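MW1564 protein (PDB 3NTV) probably transfers a methyl group from S-adenosylmethionine to an oxygen of its substrate, as a putative caffeoyl-CoA O-methyltransferase with a Rossmann fold. Local coordinates at residues A[28-31]-A[32-36]; A[111-114]-A[115-119]; A[136-140]-A[141-145]; A[190-193]-A[194-198]. One frame throughout, in Å; residues are numbered along the deposited sequence.

Interaction 1: residues A[28-31]-A[32-36]; sequences YLID and LHQHQ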
loop_
_atom_site.group_PDB
_atom_site.type_symbol
_atom_site.label_atom_id
_atom_site.label_comp_id
_atom_site.label_asym_id
_atom_site.label_seq_id
_atom_site.Cartn_x
_atom_site.Cartn_y
_atom_site.Cartn_z
ATOM N N TYR A 28 -9.478 14.192 2.639
ATOM C CA TYR A 28 -10.230 13.484 3.667
ATOM C C TYR A 28 -9.320 12.470 4.415
ATOM O O TYR A 28 -9.303 12.455 5.644
ATOM C CB TYR A 28 -11.452 12.794 3.046
ATOM C CG TYR A 28 -12.102 11.810 3.985
ATOM C CD1 TYR A 28 -12.800 12.247 5.109
ATOM C CD2 TYR A 28 -11.958 10.441 3.799
ATOM C CE1 TYR A 28 -13.358 11.345 6.009
ATOM C CE2 TYR A 28 -12.485 9.530 4.712
ATOM C CZ TYR A 28 -13.198 9.987 5.807
ATOM O OH TYR A 28 -13.775 9.098 6.678
ATOM N N LEU A 29 -8.524 11.683 3.659
ATOM C CA LEU A 29 -7.612 10.713 4.283
ATOM C C LEU A 29 -6.472 11.387 5.028
ATOM O O LEU A 29 -6.175 10.968 6.137
ATOM C CB LEU A 29 -7.099 9.664 3.288
ATOM C CG LEU A 29 -8.169 8.831 2.543
ATOM C CD1 LEU A 29 -7.505 7.843 1.609
ATOM C CD2 LEU A 29 -9.101 8.075 3.511
ATOM N N ILE A 30 -5.867 12.455 4.460
ATOM C CA ILE A 30 -4.789 13.189 5.148
ATOM C C ILE A 30 -5.315 13.743 6.480
ATOM O O ILE A 30 -4.618 13.653 7.492
ATOM C CB ILE A 30 -4.122 14.246 4.219
ATOM C CG1 ILE A 30 -3.357 13.536 3.059
ATOM C CG2 ILE A 30 -3.163 15.177 5.007
ATOM C CD1 ILE A 30 -2.967 14.397 1.888
ATOM N N ASP A 31 -6.586 14.229 6.497
ATOM C CA ASP A 31 -7.239 14.701 7.724
ATOM C C ASP A 31 -7.324 13.581 8.761
ATOM O O ASP A 31 -7.063 13.827 9.937
ATOM C CB ASP A 31 -8.636 15.287 7.421
ATOM C CG ASP A 31 -8.617 16.648 6.740
ATOM O OD1 ASP A 31 -7.589 17.355 6.844
ATOM O OD2 ASP A 31 -9.637 17.012 6.109
ATOM N N LEU A 32 -7.634 12.332 8.323
ATOM C CA LEU A 32 -7.662 11.192 9.255
ATOM C C LEU A 32 -6.263 10.944 9.830
ATOM O O LEU A 32 -6.144 10.620 11.012
ATOM C CB LEU A 32 -8.168 9.907 8.570
ATOM C CG LEU A 32 -9.685 9.780 8.384
ATOM C CD1 LEU A 32 -10.015 8.623 7.474
ATOM C CD2 LEU A 32 -10.407 9.601 9.730
ATOM N N HIS A 33 -5.218 11.143 8.996
ATOM C CA HIS A 33 -3.821 10.946 9.392
ATOM C C HIS A 33 -3.283 12.042 10.319
ATOM O O HIS A 33 -2.233 11.844 10.934
ATOM C CB HIS A 33 -2.922 10.799 8.155
ATOM C CG HIS A 33 -3.019 9.469 7.469
ATOM N ND1 HIS A 33 -1.934 8.929 6.800
ATOM C CD2 HIS A 33 -4.072 8.620 7.349
ATOM C CE1 HIS A 33 -2.353 7.778 6.297
ATOM N NE2 HIS A 33 -3.627 7.542 6.609
ATOM N N GLN A 34 -3.997 13.179 10.451
ATOM C CA GLN A 34 -3.532 14.289 11.305
ATOM C C GLN A 34 -3.225 13.917 12.765
ATOM O O GLN A 34 -2.353 14.536 13.377
ATOM C CB GLN A 34 -4.425 15.535 11.187
ATOM C CG GLN A 34 -4.459 16.178 9.799
ATOM C CD GLN A 34 -3.108 16.590 9.268
ATOM O OE1 GLN A 34 -2.477 17.536 9.745
ATOM N NE2 GLN A 34 -2.649 15.899 8.247
ATOM N N HIS A 35 -3.881 12.863 13.288
ATOM C CA HIS A 35 -3.675 12.333 14.640
ATOM C C HIS A 35 -2.248 11.783 14.822
ATOM O O HIS A 35 -1.697 11.877 15.920
ATOM C CB HIS A 35 -4.703 11.226 14.949
ATOM C CG HIS A 35 -6.136 11.646 14.796
ATOM N ND1 HIS A 35 -6.785 11.578 13.570
ATOM C CD2 HIS A 35 -7.013 12.084 15.731
ATOM C CE1 HIS A 35 -8.024 11.988 13.796
ATOM N NE2 HIS A 35 -8.208 12.308 15.081
ATOM N N GLN A 36 -1.652 11.221 13.746
ATOM C CA GLN A 36 -0.295 10.655 13.763
ATOM C C GLN A 36 0.807 11.611 13.248
ATOM O O GLN A 36 1.877 11.156 12.825
ATOM C CB GLN A 36 -0.243 9.241 13.125
ATOM C CG GLN A 36 -0.574 9.171 11.627
ATOM C CD GLN A 36 -1.043 7.802 11.198
ATOM O OE1 GLN A 36 -2.040 7.267 11.700
ATOM N NE2 GLN A 36 -0.356 7.220 10.225
#

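Interaction 2: residues A[111-114]-A[115-119]; sequences AKQN and LATYH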
loop_
_atom_site.group_PDB
_atom_site.type_symbol
_atom_site.label_atom_id
_atom_site.label_comp_id
_atom_site.label_asym_id
_atom_site.label_seq_id
_atom_site.Cartn_x
_atom_site.Cartn_y
_atom_site.Cartn_z
ATOM N N ALA A 111 18.985 19.567 4.049
ATOM C CA ALA A 111 18.942 18.287 4.763
ATOM C C ALA A 111 19.856 18.306 6.002
ATOM O O ALA A 111 19.396 17.935 7.085
ATOM C CB ALA A 111 19.295 17.142 3.829
ATOM N N LYS A 112 21.121 18.783 5.847
ATOM C CA LYS A 112 22.093 18.875 6.935
ATOM C C LYS A 112 21.548 19.714 8.095
ATOM O O LYS A 112 21.607 19.276 9.243
ATOM C CB LYS A 112 23.424 19.455 6.423
ATOM C CG LYS A 112 24.635 18.690 6.907
ATOM C CD LYS A 112 25.348 17.940 5.793
ATOM C CE LYS A 112 26.644 17.359 6.303
ATOM N NZ LYS A 112 26.465 16.003 6.898
ATOM N N GLN A 113 20.992 20.912 7.786
ATOM C CA GLN A 113 20.436 21.786 8.824
ATOM C C GLN A 113 19.270 21.115 9.546
ATOM O O GLN A 113 19.196 21.175 10.773
ATOM C CB GLN A 113 20.024 23.157 8.265
ATOM C CG GLN A 113 19.648 24.182 9.362
ATOM C CD GLN A 113 20.649 24.292 10.501
ATOM O OE1 GLN A 113 20.443 23.757 11.606
ATOM N NE2 GLN A 113 21.754 24.990 10.264
ATOM N N ASN A 114 18.377 20.456 8.792
ATOM C CA ASN A 114 17.234 19.757 9.393
ATOM C C ASN A 114 17.653 18.626 10.339
ATOM O O ASN A 114 17.098 18.513 11.435
ATOM C CB ASN A 114 16.273 19.286 8.309
ATOM C CG ASN A 114 15.425 20.416 7.771
ATOM O OD1 ASN A 114 15.173 21.421 8.458
ATOM N ND2 ASN A 114 14.943 20.267 6.537
ATOM N N LEU A 115 18.662 17.813 9.939
ATOM C CA LEU A 115 19.138 16.723 10.792
ATOM C C LEU A 115 19.682 17.275 12.114
ATOM O O LEU A 115 19.443 16.681 13.165
ATOM C CB LEU A 115 20.211 15.884 10.089
ATOM C CG LEU A 115 19.793 15.082 8.843
ATOM C CD1 LEU A 115 20.976 14.278 8.349
ATOM C CD2 LEU A 115 18.644 14.147 9.138
ATOM N N ALA A 116 20.383 18.438 12.057
ATOM C CA ALA A 116 20.926 19.083 13.257
ATOM C C ALA A 116 19.783 19.612 14.125
ATOM O O ALA A 116 19.742 19.297 15.316
ATOM C CB ALA A 116 21.866 20.226 12.870
ATOM N N THR A 117 18.842 20.370 13.520
ATOM C CA THR A 117 17.695 20.990 14.205
ATOM C C THR A 117 16.827 19.966 14.932
ATOM O O THR A 117 16.477 20.167 16.100
ATOM C CB THR A 117 16.893 21.848 13.211
ATOM O OG1 THR A 117 17.738 22.854 12.666
ATOM C CG2 THR A 117 15.646 22.477 13.826
ATOM N N TYR A 118 16.521 18.850 14.246
ATOM C CA TYR A 118 15.650 17.801 14.773
ATOM C C TYR A 118 16.362 16.632 15.450
ATOM O O TYR A 118 15.712 15.676 15.888
ATOM C CB TYR A 118 14.622 17.371 13.704
ATOM C CG TYR A 118 13.725 18.516 13.271
ATOM C CD1 TYR A 118 12.585 18.846 13.997
ATOM C CD2 TYR A 118 14.067 19.327 12.197
ATOM C CE1 TYR A 118 11.772 19.916 13.622
ATOM C CE2 TYR A 118 13.269 20.407 11.817
ATOM C CZ TYR A 118 12.131 20.708 12.544
ATOM O OH TYR A 118 11.343 21.772 12.169
ATOM N N HIS A 119 17.697 16.736 15.615
ATOM C CA HIS A 119 18.503 15.760 16.368
ATOM C C HIS A 119 18.509 14.354 15.756
ATOM O O HIS A 119 18.398 13.377 16.480
ATOM C CB HIS A 119 18.065 15.732 17.867
ATOM C CG HIS A 119 17.919 17.113 18.449
ATOM N ND1 HIS A 119 19.011 17.939 18.617
ATOM C CD2 HIS A 119 16.802 17.779 18.833
ATOM C CE1 HIS A 119 18.536 19.075 19.116
ATOM N NE2 HIS A 119 17.211 19.027 19.266
HETATM O O HOH W 1 16.303 23.453 10.167
#

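Interaction 3: residues A[136-140]-A[141-145]; sequences ENVND and KVYDM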
loop_
_atom_site.group_PDB
_atom_site.type_symbol
_atom_site.label_atom_id
_atom_site.label_comp_id
_atom_site.label_asym_id
_atom_site.label_seq_id
_atom_site.Cartn_x
_atom_site.Cartn_y
_atom_site.Cartn_z
ATOM N N GLU A 136 30.778 2.531 -3.319
ATOM C CA GLU A 136 31.827 2.305 -2.325
ATOM C C GLU A 136 31.696 3.146 -1.047
ATOM O O GLU A 136 32.420 2.909 -0.080
ATOM C CB GLU A 136 33.223 2.518 -2.971
ATOM C CG GLU A 136 33.602 1.432 -3.971
ATOM C CD GLU A 136 33.591 -0.012 -3.492
ATOM O OE1 GLU A 136 34.000 -0.281 -2.336
ATOM O OE2 GLU A 136 33.191 -0.885 -4.296
ATOM N N ASN A 137 30.791 4.130 -1.042
ATOM C CA ASN A 137 30.564 4.972 0.130
ATOM C C ASN A 137 29.367 4.496 0.943
ATOM O O ASN A 137 29.158 4.985 2.049
ATOM C CB ASN A 137 30.432 6.434 -0.266
ATOM C CG ASN A 137 31.722 6.963 -0.854
ATOM O OD1 ASN A 137 32.818 6.664 -0.366
ATOM N ND2 ASN A 137 31.622 7.697 -1.952
ATOM N N VAL A 138 28.594 3.551 0.397
ATOM C CA VAL A 138 27.393 3.038 1.095
ATOM C C VAL A 138 27.377 1.527 1.276
ATOM O O VAL A 138 26.432 0.988 1.865
ATOM C CB VAL A 138 26.093 3.537 0.390
ATOM C CG1 VAL A 138 26.092 5.058 0.200
ATOM C CG2 VAL A 138 25.833 2.817 -0.939
ATOM N N ASN A 139 28.395 0.826 0.760
ATOM C CA ASN A 139 28.424 -0.629 0.824
ATOM C C ASN A 139 28.959 -1.217 2.143
ATOM O O ASN A 139 29.360 -2.383 2.158
ATOM C CB ASN A 139 29.169 -1.200 -0.376
ATOM C CG ASN A 139 30.646 -0.869 -0.401
ATOM O OD1 ASN A 139 31.130 0.008 0.319
ATOM N ND2 ASN A 139 31.382 -1.588 -1.230
ATOM N N ASP A 140 28.922 -0.446 3.239
ATOM C CA ASP A 140 29.342 -0.889 4.568
ATOM C C ASP A 140 28.168 -1.564 5.313
ATOM O O ASP A 140 28.327 -2.020 6.436
ATOM C CB ASP A 140 29.883 0.297 5.390
ATOM C CG ASP A 140 28.927 1.482 5.526
ATOM O OD1 ASP A 140 28.320 1.876 4.510
ATOM O OD2 ASP A 140 28.791 2.012 6.654
ATOM N N LYS A 141 26.982 -1.576 4.703
ATOM C CA LYS A 141 25.789 -2.140 5.320
ATOM C C LYS A 141 25.032 -2.979 4.331
ATOM O O LYS A 141 25.169 -2.793 3.111
ATOM C CB LYS A 141 24.845 -0.997 5.756
ATOM C CG LYS A 141 25.343 -0.200 6.944
ATOM C CD LYS A 141 24.574 1.088 7.096
ATOM C CE LYS A 141 25.255 2.040 8.048
ATOM N NZ LYS A 141 25.266 1.531 9.447
ATOM N N VAL A 142 24.175 -3.864 4.872
ATOM C CA VAL A 142 23.194 -4.641 4.111
ATOM C C VAL A 142 21.878 -3.880 4.406
ATOM O O VAL A 142 21.540 -3.633 5.571
ATOM C CB VAL A 142 23.110 -6.135 4.542
ATOM C CG1 VAL A 142 21.940 -6.843 3.855
ATOM C CG2 VAL A 142 24.419 -6.859 4.224
ATOM N N TYR A 143 21.199 -3.451 3.351
ATOM C CA TYR A 143 19.955 -2.678 3.515
ATOM C C TYR A 143 18.715 -3.558 3.480
ATOM O O TYR A 143 18.709 -4.624 2.860
ATOM C CB TYR A 143 19.862 -1.562 2.453
ATOM C CG TYR A 143 20.987 -0.559 2.585
ATOM C CD1 TYR A 143 20.911 0.493 3.501
ATOM C CD2 TYR A 143 22.154 -0.694 1.838
ATOM C CE1 TYR A 143 21.996 1.350 3.710
ATOM C CE2 TYR A 143 23.231 0.177 2.015
ATOM C CZ TYR A 143 23.154 1.184 2.965
ATOM O OH TYR A 143 24.214 2.048 3.122
ATOM N N ASP A 144 17.674 -3.118 4.208
ATOM C CA ASP A 144 16.376 -3.789 4.264
ATOM C C ASP A 144 15.387 -3.160 3.286
ATOM O O ASP A 144 14.400 -3.799 2.932
ATOM C CB ASP A 144 15.802 -3.685 5.670
ATOM C CG ASP A 144 16.726 -4.268 6.721
ATOM O OD1 ASP A 144 17.333 -5.333 6.451
ATOM O OD2 ASP A 144 16.891 -3.631 7.780
HETATM N N MSE A 145 15.666 -1.923 2.843
HETATM C CA MSE A 145 14.807 -1.161 1.921
HETATM C C MSE A 145 15.669 -0.154 1.146
HETATM O O MSE A 145 16.586 0.456 1.709
HETATM C CB MSE A 145 13.710 -0.398 2.736
HETATM C CG MSE A 145 12.854 0.556 1.901
HETATM SE SE MSE A 145 11.663 1.561 3.081
HETATM C CE MSE A 145 10.256 0.245 3.246
HETATM O O HOH W 2 28.103 0.566 8.954
#

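Interaction 4: residues A[190-193]-A[194-198]; sequences RSRN and VRQMV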
loop_
_atom_site.group_PDB
_atom_site.type_symbol
_atom_site.label_atom_id
_atom_site.label_comp_id
_atom_site.label_asym_id
_atom_site.label_seq_id
_atom_site.Cartn_x
_atom_site.Cartn_y
_atom_site.Cartn_z
ATOM N N ARG A 190 2.536 19.582 -24.356
ATOM C CA ARG A 190 2.954 20.934 -23.973
ATOM C C ARG A 190 4.410 21.046 -23.549
ATOM O O ARG A 190 4.965 22.143 -23.610
ATOM C CB ARG A 190 2.051 21.483 -22.872
ATOM C CG ARG A 190 0.606 21.693 -23.319
ATOM C CD ARG A 190 -0.313 21.775 -22.134
ATOM N NE ARG A 190 -1.684 22.048 -22.548
ATOM C CZ ARG A 190 -2.746 21.881 -21.769
ATOM N NH1 ARG A 190 -2.604 21.443 -20.525
ATOM N NH2 ARG A 190 -3.960 22.155 -22.227
ATOM N N SER A 191 5.037 19.931 -23.122
ATOM C CA SER A 191 6.420 19.993 -22.653
ATOM C C SER A 191 7.317 18.862 -23.115
ATOM O O SER A 191 7.054 17.698 -22.797
ATOM C CB SER A 191 6.447 20.087 -21.129
ATOM O OG SER A 191 7.760 19.919 -20.618
ATOM N N ARG A 192 8.432 19.209 -23.783
ATOM C CA ARG A 192 9.424 18.216 -24.199
ATOM C C ARG A 192 10.020 17.490 -22.986
ATOM O O ARG A 192 10.192 16.263 -23.036
ATOM C CB ARG A 192 10.536 18.854 -25.044
ATOM C CG ARG A 192 11.428 17.819 -25.725
ATOM C CD ARG A 192 12.634 18.456 -26.387
ATOM N NE ARG A 192 13.304 17.513 -27.282
ATOM C CZ ARG A 192 14.341 16.757 -26.936
ATOM N NH1 ARG A 192 14.851 16.836 -25.714
ATOM N NH2 ARG A 192 14.881 15.921 -27.813
ATOM N N ASN A 193 10.330 18.247 -21.907
ATOM C CA ASN A 193 10.906 17.676 -20.689
ATOM C C ASN A 193 9.953 16.643 -20.060
ATOM O O ASN A 193 10.386 15.558 -19.682
ATOM C CB ASN A 193 11.287 18.785 -19.703
ATOM C CG ASN A 193 12.357 19.729 -20.219
ATOM O OD1 ASN A 193 12.169 20.948 -20.269
ATOM N ND2 ASN A 193 13.510 19.200 -20.603
ATOM N N VAL A 194 8.653 16.956 -20.018
ATOM C CA VAL A 194 7.641 16.028 -19.472
ATOM C C VAL A 194 7.587 14.768 -20.337
ATOM O O VAL A 194 7.623 13.669 -19.803
ATOM C CB VAL A 194 6.261 16.706 -19.290
ATOM C CG1 VAL A 194 5.181 15.687 -18.934
ATOM C CG2 VAL A 194 6.342 17.783 -18.220
ATOM N N ARG A 195 7.617 14.918 -21.679
ATOM C CA ARG A 195 7.646 13.744 -22.566
ATOM C C ARG A 195 8.850 12.855 -22.337
ATOM O O ARG A 195 8.700 11.629 -22.275
ATOM C CB ARG A 195 7.565 14.159 -24.043
ATOM C CG ARG A 195 6.205 14.734 -24.369
ATOM C CD ARG A 195 5.991 14.936 -25.863
ATOM N NE ARG A 195 6.979 15.823 -26.497
ATOM C CZ ARG A 195 6.871 17.147 -26.578
ATOM N NH1 ARG A 195 5.849 17.773 -26.008
ATOM N NH2 ARG A 195 7.797 17.857 -27.213
ATOM N N GLN A 196 10.040 13.456 -22.168
ATOM C CA GLN A 196 11.276 12.702 -21.925
ATOM C C GLN A 196 11.161 11.930 -20.595
ATOM O O GLN A 196 11.557 10.769 -20.529
ATOM C CB GLN A 196 12.484 13.642 -21.868
ATOM C CG GLN A 196 12.875 14.223 -23.223
ATOM C CD GLN A 196 14.057 15.140 -23.070
ATOM O OE1 GLN A 196 13.935 16.297 -22.653
ATOM N NE2 GLN A 196 15.236 14.626 -23.366
HETATM N N MSE A 197 10.584 12.568 -19.564
HETATM C CA MSE A 197 10.400 11.945 -18.247
HETATM C C MSE A 197 9.377 10.825 -18.272
HETATM O O MSE A 197 9.586 9.785 -17.648
HETATM C CB MSE A 197 10.051 12.995 -17.192
HETATM C CG MSE A 197 11.166 14.018 -16.974
HETATM SE SE MSE A 197 12.824 13.226 -16.263
HETATM C CE MSE A 197 13.845 13.143 -17.950
ATOM N N VAL A 198 8.268 11.023 -19.009
ATOM C CA VAL A 198 7.231 9.993 -19.170
ATOM C C VAL A 198 7.876 8.773 -19.842
ATOM O O VAL A 198 7.683 7.651 -19.371
ATOM C CB VAL A 198 5.993 10.538 -19.921
ATOM C CG1 VAL A 198 5.039 9.410 -20.337
ATOM C CG2 VAL A 198 5.247 11.564 -19.078
#

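Interaction 1: residues A[28-31]-A[32-36]
The Y28 ring and L32 meet at a slant: CD1 of L32 lies 3.8 Å from CE2 of Y28, with CZ and OH of Y28 close by. With CG of Y28 anti to the backbone N (chi1 168°), the ring reaches one turn along the helix even though its CB starts out away from L32. L29 also reaches this methyl, its CD2 4.1 Å from L32 CD1. On the imidazole of H35, ND1 donates to L32 O over 2.8 Å, the oxygen lying at the edge in the ring plane. The contact lies where helix 22-33 gives way to a 3-10 turn at its C-terminal end. Q34 folds back at chi2 (-57°) and sends NE2 to I30 O over 3.1 Å; the bond is nearly straight and lies in the amide plane, but it comes from above the carbonyl plane. The same NE2 stands 3.4 Å from I30 CG2. Y28 OH bonds N205 of the second subunit, while H33 bonds D61 of its own chain through ND1 and F218 N of the second subunit through NE2.

Interaction 2: residues A[111-114]-A[115-119]
T117 and Q113 meet on the last turn of helix 105-117, the crossover helix of the beta-alpha-beta unit between strands 97-102 and 124-128. Two donors of T117 grip Q113 O: the backbone N at 2.9 Å, nearly along the C=O axis, and the hydroxyl OG1, also at 2.9 Å, from well above the carbonyl plane. OG1 can fold onto the preceding turn because it stands anti to its own carbonyl carbon (chi1 -59°). The Q113 side chain bends at chi2 and brings OE1 to 3.0 Å from the same OG1. On the neighbouring flank the side chains of N114 and Y118 run side by side, their amide and ring planes 61° apart. N114 O lies at the edge of the Y118 ring, in its plane and 3.2 Å from CD2, while T117 CG2 rests over one face toward the rim.

Farther out, I82 O accepts from N114 ND2, which would fix the turn of the amide, and M87 and L43 pack against both N114 and Y118. L115 faces strand 124-128 through V124 and I126. The helix closes in a Schellman motif with H119, at positive phi, as the C-prime residue: F120 N bonds L115 O and H119 N bonds A116 O. A water links the flanks, donating to N114 OD1 and to T117 OG1, each at 2.9 Å.

Interaction 3: residues A[136-140]-A[141-145]
V138 O receives the phenol of Y143 in a short bond, 2.8 Å from OH, with the donor in the carbonyl plane and on a lone pair. The oxygen also sits at the edge of the ring, in its plane and 3.3 Å from CE2. With CG of Y143 anti to its carbonyl carbon (chi1 -62°), the ring reaches back along the loop, and OH comes within 3.6 Å of V138 CB. K141 CB lies over one face of the same ring, toward its rim.

The loop links the weakly bonded helix 135-138 to strand 143-149, which enters the parallel part of the Rossmann-type sheet between strands 74-78 and 170-175. D140 and K141 lie alongside each other, pointing the same way, with D140 OD2 3.8 Å from K141 CE. Their charged atoms stay 4.5 Å apart, OD2 to NZ, and a water spans the gap, donating to OD2 and accepting from NZ. D140 has a stronger partner in R125, whose NH2 forms a salt bridge with OD1 and a weak hydrogen bond with Y143 OH.

V138 and Y143 both pack on T99 of strand 97-102. The phenol thus ties off a carbonyl at the end of the weakly bonded helix, and the nearby R125 would be expected to stabilise the negative charge of D140 more than the water-bridged K141 does.

Interaction 4: residues A[190-193]-A[194-198]
An N-cap opens helix 192-209, and S191 supplies it. Its OG, placed anti to the backbone N (chi1 170°), accepts from V194 N over 3.2 Å in a nearly straight bond. S191 CB lies 3.7 Å from V194 CG2, so the cap has an apolar side as well. Behind it the i to i+4 backbone bonds begin with R195 N to S191 O at 3.0 Å.

R195 doubles back at chi3 (-58°) and lays one face of its guanidinium over the start of the helix. R192 CA stands 3.4 Å above that face, toward its rim, and R195 NH2 is 3.6 Å from R192 CB. The NH1 of R195 finds its acceptor in I188 O, just upstream, consistent with its folded-back course. R192 crosses R195 at about a right angle, its guanidinium turned 82° from that of R195, and its NH1 comes within 3.2 Å of Q196 CD.

This first turn is at the surface: V194 packs on F182 and I188, V198 on F182, and selenomethionine M197 on Y179. Those residues belong to the connection from strand 170-175, while the helix leads on to strand 214-219.

The four contacts come in series along the chain, and none touches another. Interaction 1 lies on the N-terminal helix 22-33, at the subunit interface; interaction 2 ends helix 105-117, interaction 3 leads into strand 143-149, and interaction 4 starts helix 192-209. Centres of interactions 2 and 3 are about 22 Å apart, the closest pair, and those of 2 and 4 about 34 Å. Interactions 1 and 3 lie on opposite sides of the chain's centre. Interactions 2 and 3 both adjoin the parallel part of the seven-stranded sheet, whereas interaction 4 precedes its antiparallel strands 214-219 and 225-230. Partners elsewhere in the chain supplement the local bonds, joined in interaction 1 by the second subunit.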